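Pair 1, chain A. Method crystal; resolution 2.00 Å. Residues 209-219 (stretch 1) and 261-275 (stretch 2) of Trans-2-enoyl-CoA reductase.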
# COMPACT_ATOMS: atom_id res chain seq x y z
N ASP A 209 16.23 -3.30 -0.52
CA ASP A 209 16.20 -1.84 -0.41
C ASP A 209 15.80 -1.39 0.99
O ASP A 209 16.31 -0.39 1.50
CB ASP A 209 15.24 -1.24 -1.44
CG ASP A 209 15.24 0.27 -1.41
OD1 ASP A 209 16.32 0.87 -1.55
OD2 ASP A 209 14.15 0.86 -1.25
N TRP A 210 14.89 -2.13 1.60
CA TRP A 210 14.44 -1.86 2.96
C TRP A 210 15.63 -1.88 3.91
O TRP A 210 15.84 -0.94 4.68
CB TRP A 210 13.41 -2.91 3.38
CG TRP A 210 12.87 -2.74 4.77
CD1 TRP A 210 12.84 -1.60 5.51
CD2 TRP A 210 12.28 -3.76 5.58
NE1 TRP A 210 12.27 -1.84 6.73
CE2 TRP A 210 11.92 -3.16 6.80
CE3 TRP A 210 12.03 -5.12 5.40
CZ2 TRP A 210 11.31 -3.88 7.83
CZ3 TRP A 210 11.42 -5.83 6.42
CH2 TRP A 210 11.07 -5.21 7.62
N GLU A 211 16.40 -2.95 3.85
CA GLU A 211 17.57 -3.11 4.70
C GLU A 211 18.62 -2.04 4.38
O GLU A 211 19.32 -1.57 5.27
CB GLU A 211 18.17 -4.51 4.53
CG GLU A 211 19.23 -4.87 5.56
CD GLU A 211 19.69 -6.31 5.44
OE1 GLU A 211 19.63 -6.86 4.32
OE2 GLU A 211 20.10 -6.89 6.47
N ARG A 212 18.70 -1.66 3.11
CA ARG A 212 19.64 -0.63 2.69
C ARG A 212 19.25 0.72 3.29
O ARG A 212 20.10 1.48 3.73
CB ARG A 212 19.69 -0.54 1.16
CG ARG A 212 20.89 0.24 0.63
CD ARG A 212 20.86 0.33 -0.89
NE ARG A 212 22.04 1.00 -1.43
CZ ARG A 212 23.08 0.37 -1.95
NH1 ARG A 212 23.10 -0.96 -2.00
NH2 ARG A 212 24.11 1.06 -2.42
N TRP A 213 17.95 1.00 3.30
CA TRP A 213 17.43 2.22 3.92
C TRP A 213 17.78 2.26 5.41
O TRP A 213 18.26 3.28 5.91
CB TRP A 213 15.91 2.32 3.76
CG TRP A 213 15.47 3.01 2.50
CD1 TRP A 213 15.09 2.43 1.33
CD2 TRP A 213 15.37 4.43 2.30
NE1 TRP A 213 14.76 3.39 0.41
CE2 TRP A 213 14.92 4.63 0.98
CE3 TRP A 213 15.62 5.54 3.10
CZ2 TRP A 213 14.71 5.90 0.44
CZ3 TRP A 213 15.41 6.80 2.57
CH2 TRP A 213 14.96 6.97 1.26
N ILE A 214 17.55 1.15 6.10
CA ILE A 214 17.79 1.08 7.54
C ILE A 214 19.27 1.20 7.88
O ILE A 214 19.65 1.97 8.76
CB ILE A 214 17.23 -0.23 8.14
CG1 ILE A 214 15.72 -0.33 7.89
CG2 ILE A 214 17.53 -0.31 9.63
CD1 ILE A 214 14.93 0.84 8.44
N LYS A 215 20.11 0.43 7.19
CA LYS A 215 21.55 0.43 7.46
C LYS A 215 22.19 1.80 7.23
O LYS A 215 23.09 2.20 7.97
CB LYS A 215 22.26 -0.64 6.62
CG LYS A 215 21.92 -2.07 7.03
CD LYS A 215 22.59 -3.08 6.12
CE LYS A 215 24.10 -3.09 6.29
NZ LYS A 215 24.50 -3.55 7.65
N GLN A 216 21.74 2.51 6.20
CA GLN A 216 22.25 3.85 5.92
C GLN A 216 21.81 4.85 6.99
O GLN A 216 22.61 5.68 7.44
CB GLN A 216 21.81 4.33 4.54
CG GLN A 216 22.54 3.67 3.38
CD GLN A 216 22.32 4.39 2.06
OE1 GLN A 216 21.86 5.53 2.04
NE2 GLN A 216 22.64 3.72 0.96
N LEU A 217 20.55 4.77 7.39
CA LEU A 217 20.01 5.65 8.42
C LEU A 217 20.67 5.38 9.77
O LEU A 217 20.97 6.31 10.52
CB LEU A 217 18.49 5.50 8.53
CG LEU A 217 17.66 6.04 7.36
CD1 LEU A 217 16.20 5.66 7.51
CD2 LEU A 217 17.82 7.54 7.23
N SER A 218 20.89 4.11 10.07
CA SER A 218 21.54 3.71 11.31
C SER A 218 22.97 4.23 11.37
O SER A 218 23.43 4.67 12.42
CB SER A 218 21.54 2.18 11.44
OG SER A 218 22.36 1.77 12.52
N LYS A 219 23.65 4.17 10.24
CA LYS A 219 25.03 4.63 10.14
C LYS A 219 25.14 6.12 10.43
O LYS A 219 26.12 6.58 11.02
CB LYS A 219 25.60 4.32 8.75
CG LYS A 219 27.07 4.65 8.59
CD LYS A 219 27.91 3.88 9.60
CE LYS A 219 29.35 4.35 9.59
NZ LYS A 219 30.17 3.65 10.61
N HIS A 261 13.95 -10.22 9.93
CA HIS A 261 14.57 -11.08 10.92
C HIS A 261 16.02 -10.69 11.13
O HIS A 261 16.49 -10.55 12.26
CB HIS A 261 14.47 -12.53 10.45
CG HIS A 261 14.86 -13.53 11.49
ND1 HIS A 261 15.82 -14.49 11.26
CD2 HIS A 261 14.42 -13.73 12.75
CE1 HIS A 261 15.96 -15.24 12.34
NE2 HIS A 261 15.11 -14.81 13.26
N ARG A 262 16.74 -10.50 10.03
CA ARG A 262 18.15 -10.11 10.08
C ARG A 262 18.31 -8.70 10.64
O ARG A 262 19.28 -8.41 11.35
CB ARG A 262 18.79 -10.22 8.69
CG ARG A 262 20.26 -9.84 8.65
CD ARG A 262 20.95 -10.35 7.39
NE ARG A 262 20.52 -9.66 6.18
CZ ARG A 262 19.63 -10.14 5.31
NH1 ARG A 262 19.08 -11.32 5.52
NH2 ARG A 262 19.31 -9.43 4.24
N LEU A 263 17.36 -7.83 10.32
CA LEU A 263 17.36 -6.46 10.84
C LEU A 263 17.34 -6.43 12.37
O LEU A 263 18.06 -5.65 12.99
CB LEU A 263 16.16 -5.68 10.29
CG LEU A 263 16.23 -5.19 8.84
CD1 LEU A 263 14.93 -4.51 8.44
CD2 LEU A 263 17.41 -4.25 8.65
N ASN A 264 16.51 -7.28 12.96
CA ASN A 264 16.39 -7.36 14.41
C ASN A 264 17.65 -7.90 15.07
O ASN A 264 18.00 -7.52 16.19
CB ASN A 264 15.20 -8.23 14.80
CG ASN A 264 13.87 -7.58 14.49
OD1 ASN A 264 13.62 -6.44 14.89
ND2 ASN A 264 13.02 -8.28 13.75
N LYS A 265 18.34 -8.78 14.36
CA LYS A 265 19.53 -9.45 14.87
C LYS A 265 20.72 -8.50 14.98
O LYS A 265 21.45 -8.52 15.97
CB LYS A 265 19.88 -10.63 13.98
CG LYS A 265 20.01 -11.94 14.72
CD LYS A 265 19.85 -13.13 13.79
CE LYS A 265 18.59 -13.88 14.15
NZ LYS A 265 17.45 -12.93 14.10
N GLU A 266 20.89 -7.66 13.97
CA GLU A 266 22.06 -6.78 13.87
C GLU A 266 21.83 -5.43 14.55
O GLU A 266 22.78 -4.71 14.85
CB GLU A 266 22.44 -6.59 12.40
CG GLU A 266 22.68 -7.92 11.68
CD GLU A 266 22.90 -7.75 10.19
OE1 GLU A 266 22.71 -6.63 9.68
OE2 GLU A 266 23.26 -8.75 9.53
N ASN A 267 20.56 -5.10 14.79
CA ASN A 267 20.22 -3.89 15.52
C ASN A 267 19.34 -4.21 16.73
O ASN A 267 18.12 -4.18 16.64
CB ASN A 267 19.49 -2.89 14.62
CG ASN A 267 20.16 -2.69 13.27
OD1 ASN A 267 20.58 -3.65 12.62
ND2 ASN A 267 20.26 -1.44 12.84
N PRO A 268 19.97 -4.53 17.87
CA PRO A 268 19.22 -4.83 19.10
C PRO A 268 18.39 -3.65 19.58
O PRO A 268 17.53 -3.81 20.45
CB PRO A 268 20.32 -5.15 20.11
CG PRO A 268 21.47 -5.62 19.28
CD PRO A 268 21.41 -4.78 18.04
N SER A 269 18.64 -2.47 19.02
CA SER A 269 17.93 -1.26 19.40
C SER A 269 16.79 -0.95 18.43
O SER A 269 16.31 0.18 18.37
CB SER A 269 18.90 -0.08 19.45
OG SER A 269 19.47 0.17 18.18
N ILE A 270 16.37 -1.95 17.66
CA ILE A 270 15.34 -1.74 16.65
C ILE A 270 14.22 -2.78 16.75
O ILE A 270 14.41 -3.86 17.32
CB ILE A 270 15.93 -1.73 15.22
CG1 ILE A 270 15.23 -0.68 14.36
CG2 ILE A 270 15.85 -3.12 14.59
CD1 ILE A 270 15.86 -0.50 12.99
N ARG A 271 13.06 -2.44 16.19
CA ARG A 271 11.93 -3.36 16.15
C ARG A 271 11.38 -3.46 14.73
O ARG A 271 10.57 -2.63 14.31
CB ARG A 271 10.84 -2.92 17.12
CG ARG A 271 11.22 -3.07 18.59
CD ARG A 271 10.10 -2.61 19.52
NE ARG A 271 9.89 -1.17 19.44
CZ ARG A 271 8.99 -0.50 20.16
NH1 ARG A 271 8.20 -1.16 21.00
NH2 ARG A 271 8.87 0.81 20.02
N ALA A 272 11.84 -4.46 13.99
CA ALA A 272 11.45 -4.65 12.60
C ALA A 272 10.40 -5.73 12.44
O ALA A 272 10.50 -6.80 13.05
CB ALA A 272 12.67 -4.97 11.75
N PHE A 273 9.39 -5.46 11.62
CA PHE A 273 8.32 -6.42 11.38
C PHE A 273 7.89 -6.42 9.93
O PHE A 273 7.95 -5.39 9.26
CB PHE A 273 7.09 -6.09 12.23
CG PHE A 273 7.36 -5.99 13.70
CD1 PHE A 273 7.31 -7.11 14.51
CD2 PHE A 273 7.63 -4.76 14.28
CE1 PHE A 273 7.54 -7.01 15.87
CE2 PHE A 273 7.87 -4.65 15.64
CZ PHE A 273 7.82 -5.78 16.43
N VAL A 274 7.45 -7.57 9.44
CA VAL A 274 6.66 -7.61 8.23
C VAL A 274 5.21 -7.50 8.66
O VAL A 274 4.76 -8.24 9.53
CB VAL A 274 6.86 -8.92 7.44
CG1 VAL A 274 5.82 -9.03 6.33
CG2 VAL A 274 8.27 -9.00 6.88
N SER A 275 4.49 -6.54 8.09
CA SER A 275 3.08 -6.38 8.39
C SER A 275 2.25 -6.93 7.24
O SER A 275 2.27 -6.40 6.13
CB SER A 275 2.73 -4.91 8.63
OG SER A 275 1.36 -4.76 8.97

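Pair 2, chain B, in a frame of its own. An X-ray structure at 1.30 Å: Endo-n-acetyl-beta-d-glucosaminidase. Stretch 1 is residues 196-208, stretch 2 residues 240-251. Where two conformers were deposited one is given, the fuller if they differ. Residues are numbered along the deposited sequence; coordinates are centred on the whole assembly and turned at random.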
# COMPACT_ATOMS: atom_id res chain seq x y z
N SER B 196 15.74 -1.36 -6.43
CA SER B 196 16.47 -0.33 -5.70
C SER B 196 16.16 1.07 -6.21
O SER B 196 16.13 1.30 -7.42
CB SER B 196 17.98 -0.58 -5.78
OG SER B 196 18.67 0.48 -5.15
N MET B 197 15.94 1.97 -5.27
CA MET B 197 15.82 3.40 -5.57
C MET B 197 17.15 4.16 -5.42
O MET B 197 17.14 5.39 -5.41
CB MET B 197 14.70 4.06 -4.74
CG MET B 197 13.29 3.70 -5.19
SD MET B 197 12.89 4.22 -6.88
CE MET B 197 12.81 5.99 -6.68
N ALA B 198 18.27 3.44 -5.32
CA ALA B 198 19.59 4.09 -5.20
C ALA B 198 20.07 4.73 -6.52
O ALA B 198 20.95 5.59 -6.50
CB ALA B 198 20.64 3.12 -4.66
N ASP B 199 19.50 4.29 -7.64
CA ASP B 199 19.62 5.01 -8.92
C ASP B 199 18.33 4.85 -9.70
O ASP B 199 17.40 4.14 -9.27
CB ASP B 199 20.87 4.57 -9.73
CG ASP B 199 20.85 3.10 -10.13
OD1 ASP B 199 19.78 2.55 -10.48
OD2 ASP B 199 21.94 2.50 -10.13
N THR B 200 18.24 5.50 -10.86
CA THR B 200 17.01 5.50 -11.64
C THR B 200 16.76 4.25 -12.47
O THR B 200 15.70 4.12 -13.08
CB THR B 200 17.02 6.67 -12.63
OG1 THR B 200 18.14 6.53 -13.51
CG2 THR B 200 17.09 7.99 -11.92
N SER B 201 17.73 3.33 -12.52
CA SER B 201 17.68 2.26 -13.53
C SER B 201 16.44 1.37 -13.42
O SER B 201 15.78 1.08 -14.44
CB SER B 201 18.97 1.44 -13.55
OG SER B 201 19.18 0.77 -12.33
N ASP B 202 16.10 0.95 -12.20
CA ASP B 202 14.94 0.08 -12.02
C ASP B 202 13.61 0.76 -12.37
O ASP B 202 12.79 0.21 -13.13
CB ASP B 202 14.92 -0.51 -10.61
CG ASP B 202 16.09 -1.46 -10.36
OD1 ASP B 202 16.83 -1.80 -11.32
OD2 ASP B 202 16.31 -1.88 -9.20
N TYR B 203 13.40 1.96 -11.83
CA TYR B 203 12.21 2.74 -12.12
C TYR B 203 12.08 2.96 -13.64
O TYR B 203 11.00 2.76 -14.21
CB TYR B 203 12.23 4.07 -11.35
CG TYR B 203 10.90 4.78 -11.27
CD1 TYR B 203 10.39 5.50 -12.35
CD2 TYR B 203 10.14 4.75 -10.09
CE1 TYR B 203 9.17 6.15 -12.27
CE2 TYR B 203 8.92 5.41 -10.00
CZ TYR B 203 8.45 6.11 -11.09
OH TYR B 203 7.24 6.77 -11.06
N ASP B 204 13.18 3.33 -14.29
CA ASP B 204 13.18 3.53 -15.75
C ASP B 204 12.82 2.25 -16.52
O ASP B 204 12.10 2.30 -17.51
CB ASP B 204 14.54 4.04 -16.26
CG ASP B 204 14.86 5.49 -15.86
OD1 ASP B 204 13.97 6.30 -15.53
OD2 ASP B 204 16.06 5.83 -15.90
N ARG B 205 13.35 1.12 -16.06
CA ARG B 205 13.04 -0.17 -16.69
C ARG B 205 11.54 -0.51 -16.57
O ARG B 205 10.92 -1.01 -17.51
CB ARG B 205 13.92 -1.27 -16.09
CG ARG B 205 13.94 -2.58 -16.88
CD ARG B 205 14.90 -3.61 -16.28
NE ARG B 205 16.28 -3.12 -16.25
CZ ARG B 205 16.94 -2.74 -15.16
NH1 ARG B 205 16.37 -2.77 -13.97
NH2 ARG B 205 18.20 -2.32 -15.28
N ILE B 206 10.97 -0.21 -15.41
CA ILE B 206 9.55 -0.45 -15.18
C ILE B 206 8.72 0.42 -16.14
O ILE B 206 7.78 -0.06 -16.77
CB ILE B 206 9.19 -0.17 -13.71
CG1 ILE B 206 9.75 -1.28 -12.81
CG2 ILE B 206 7.69 -0.02 -13.55
CD1 ILE B 206 9.81 -0.93 -11.33
N VAL B 207 9.08 1.70 -16.27
CA VAL B 207 8.37 2.60 -17.18
C VAL B 207 8.46 2.10 -18.62
O VAL B 207 7.46 2.10 -19.35
CB VAL B 207 8.87 4.06 -17.05
CG1 VAL B 207 8.28 4.93 -18.16
CG2 VAL B 207 8.50 4.62 -15.68
N ALA B 208 9.65 1.64 -19.01
CA ALA B 208 9.87 1.10 -20.36
C ALA B 208 9.10 -0.20 -20.61
O ALA B 208 8.86 -0.57 -21.75
CB ALA B 208 11.36 0.90 -20.60
N VAL B 240 14.99 13.33 -7.83
CA VAL B 240 15.36 14.52 -8.62
C VAL B 240 15.57 14.14 -10.10
O VAL B 240 15.05 14.79 -11.00
CB VAL B 240 16.60 15.28 -8.04
CG1 VAL B 240 17.07 16.37 -9.01
CG2 VAL B 240 16.25 15.89 -6.70
N SER B 241 16.33 13.07 -10.32
CA SER B 241 16.59 12.60 -11.68
C SER B 241 15.32 12.11 -12.38
O SER B 241 15.07 12.45 -13.53
CB SER B 241 17.65 11.51 -11.67
OG SER B 241 17.92 11.05 -12.98
N LEU B 242 14.51 11.31 -11.68
CA LEU B 242 13.25 10.82 -12.26
C LEU B 242 12.32 11.95 -12.67
O LEU B 242 11.76 11.91 -13.77
CB LEU B 242 12.53 9.88 -11.29
CG LEU B 242 13.26 8.57 -10.99
CD1 LEU B 242 12.53 7.82 -9.89
CD2 LEU B 242 13.39 7.71 -12.23
N VAL B 243 12.15 12.95 -11.80
CA VAL B 243 11.30 14.10 -12.07
C VAL B 243 11.79 14.87 -13.31
O VAL B 243 11.00 15.36 -14.11
CB VAL B 243 11.16 14.98 -10.80
CG1 VAL B 243 10.60 16.38 -11.11
CG2 VAL B 243 10.28 14.26 -9.77
N SER B 244 13.12 14.96 -13.47
CA SER B 244 13.69 15.62 -14.66
C SER B 244 13.32 14.88 -15.96
O SER B 244 13.21 15.51 -17.02
CB SER B 244 15.20 15.79 -14.52
OG SER B 244 15.91 14.62 -14.86
N GLU B 245 13.12 13.57 -15.85
CA GLU B 245 12.72 12.73 -16.98
C GLU B 245 11.22 12.79 -17.25
O GLU B 245 10.80 12.92 -18.40
CB GLU B 245 13.06 11.26 -16.72
CG GLU B 245 14.52 10.92 -16.55
CD GLU B 245 14.72 9.42 -16.48
OE1 GLU B 245 14.57 8.86 -15.38
OE2 GLU B 245 14.95 8.79 -17.53
N TYR B 246 10.43 12.67 -16.19
CA TYR B 246 8.99 12.40 -16.32
C TYR B 246 8.08 13.54 -15.90
O TYR B 246 6.88 13.49 -16.19
CB TYR B 246 8.62 11.12 -15.54
CG TYR B 246 9.45 9.91 -15.94
CD1 TYR B 246 9.45 9.45 -17.25
CD2 TYR B 246 10.26 9.25 -15.01
CE1 TYR B 246 10.21 8.36 -17.64
CE2 TYR B 246 11.04 8.14 -15.39
CZ TYR B 246 11.01 7.71 -16.71
OH TYR B 246 11.78 6.63 -17.11
N GLY B 247 8.62 14.55 -15.23
CA GLY B 247 7.82 15.67 -14.72
C GLY B 247 7.12 15.36 -13.41
O GLY B 247 7.25 16.09 -12.43
N GLN B 248 6.35 14.27 -13.41
CA GLN B 248 5.67 13.80 -12.21
C GLN B 248 5.89 12.30 -12.07
O GLN B 248 5.78 11.57 -13.05
CB GLN B 248 4.16 14.06 -12.30
CG GLN B 248 3.74 15.51 -12.51
CD GLN B 248 2.23 15.71 -12.47
OE1 GLN B 248 1.52 15.26 -13.36
NE2 GLN B 248 1.75 16.35 -11.42
N ILE B 249 6.24 11.86 -10.86
CA ILE B 249 6.24 10.43 -10.53
C ILE B 249 5.01 10.09 -9.68
O ILE B 249 4.34 10.97 -9.13
CB ILE B 249 7.54 9.98 -9.80
CG1 ILE B 249 7.74 10.74 -8.47
CG2 ILE B 249 8.75 10.08 -10.74
CD1 ILE B 249 8.62 10.01 -7.43
N GLY B 250 4.72 8.80 -9.54
CA GLY B 250 3.55 8.39 -8.76
C GLY B 250 3.65 8.84 -7.32
O GLY B 250 2.65 9.17 -6.70
N GLY B 251 4.87 8.84 -6.79
CA GLY B 251 5.13 9.29 -5.43
C GLY B 251 5.97 8.27 -4.69
O GLY B 251 6.74 7.52 -5.31
O HOH W 1 12.05 4.62 -19.13

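Two helices run side by side in the same direction in both pairs, and 14 central residues superpose with an RMSD of 1.0 Å. In pair 1, helix 209-219 approaches helix 261-266 to 11.0 Å between axes at a crossing angle of -18°; in pair 2, the helix that ends at Ala B208 lies 10.9 Å from helix 240-246 at -29°. After the second helix each chain leaves the helical path, in pair 1 through a type I turn from Asn A267 to Ile A270 and on into a strand, in pair 2 through Gly B247, whose positive phi favours glycine.

A leucine occupies the same place in both pairs, Leu A263 matching Leu B242, and its CD1 sits over the face of an aromatic ring in a CH-pi contact. The ring, however, comes from different positions. In pair 1 it is Trp A210, one residue before the matched segment, with Leu A263 CD1 3.7 Å from the centroid of its six-membered ring. In pair 2 it is Tyr B203, which falls on Ile A214, and Leu B242 CD1 lies 3.9 Å from its ring centroid. Ile A214 instead meets the leucine through its CB, 4.1 Å from Leu A263 CD2, and reaches the second stretch's isoleucine with CG2, 3.8 Å from Ile A270 CD1. The matched Ile B249 receives the tyrosine: Tyr B203 CZ is 4.0 Å from Ile B249 CG2.

The polar margin differs more. Glu A211 pairs with Arg A262 in a salt bridge, Arg A262 NH2 donating to Glu A211 OE1 at 2.6 Å, while a weak bond joins Arg A262 NE to Glu A211 OE2 at 2.8 Å. The matching residues, Thr B200 and Ser B241, are short and uncharged and simply touch, Thr B200 CG2 lying 3.3 Å from Ser B241 OG. One turn along, Lys A215 and Glu A266 carry opposite charges, but Lys A215 NZ stays 4.1 Å from Glu A266 OE1, too far for a salt bridge. Their counterparts are both acids: Asp B204 OD1 lies 2.6 Å from Glu B245 OE1, a separation that suggests a proton held by one of the acid groups.

Asp B204 OD1 also accepts a hydrogen bond from Tyr B246 OH at 2.7 Å, and a water donates to both Asp B204 O (2.8 Å) and Tyr B246 OH (2.9 Å). Tyr B246 matches Asn A267, and Val B207 matches Ser A218; where Asn A267 faces the serine in pair 1, the tyrosine ring in pair 2 packs against the valine, with Val B207 CG1 4.0 Å from Tyr B246 CE1.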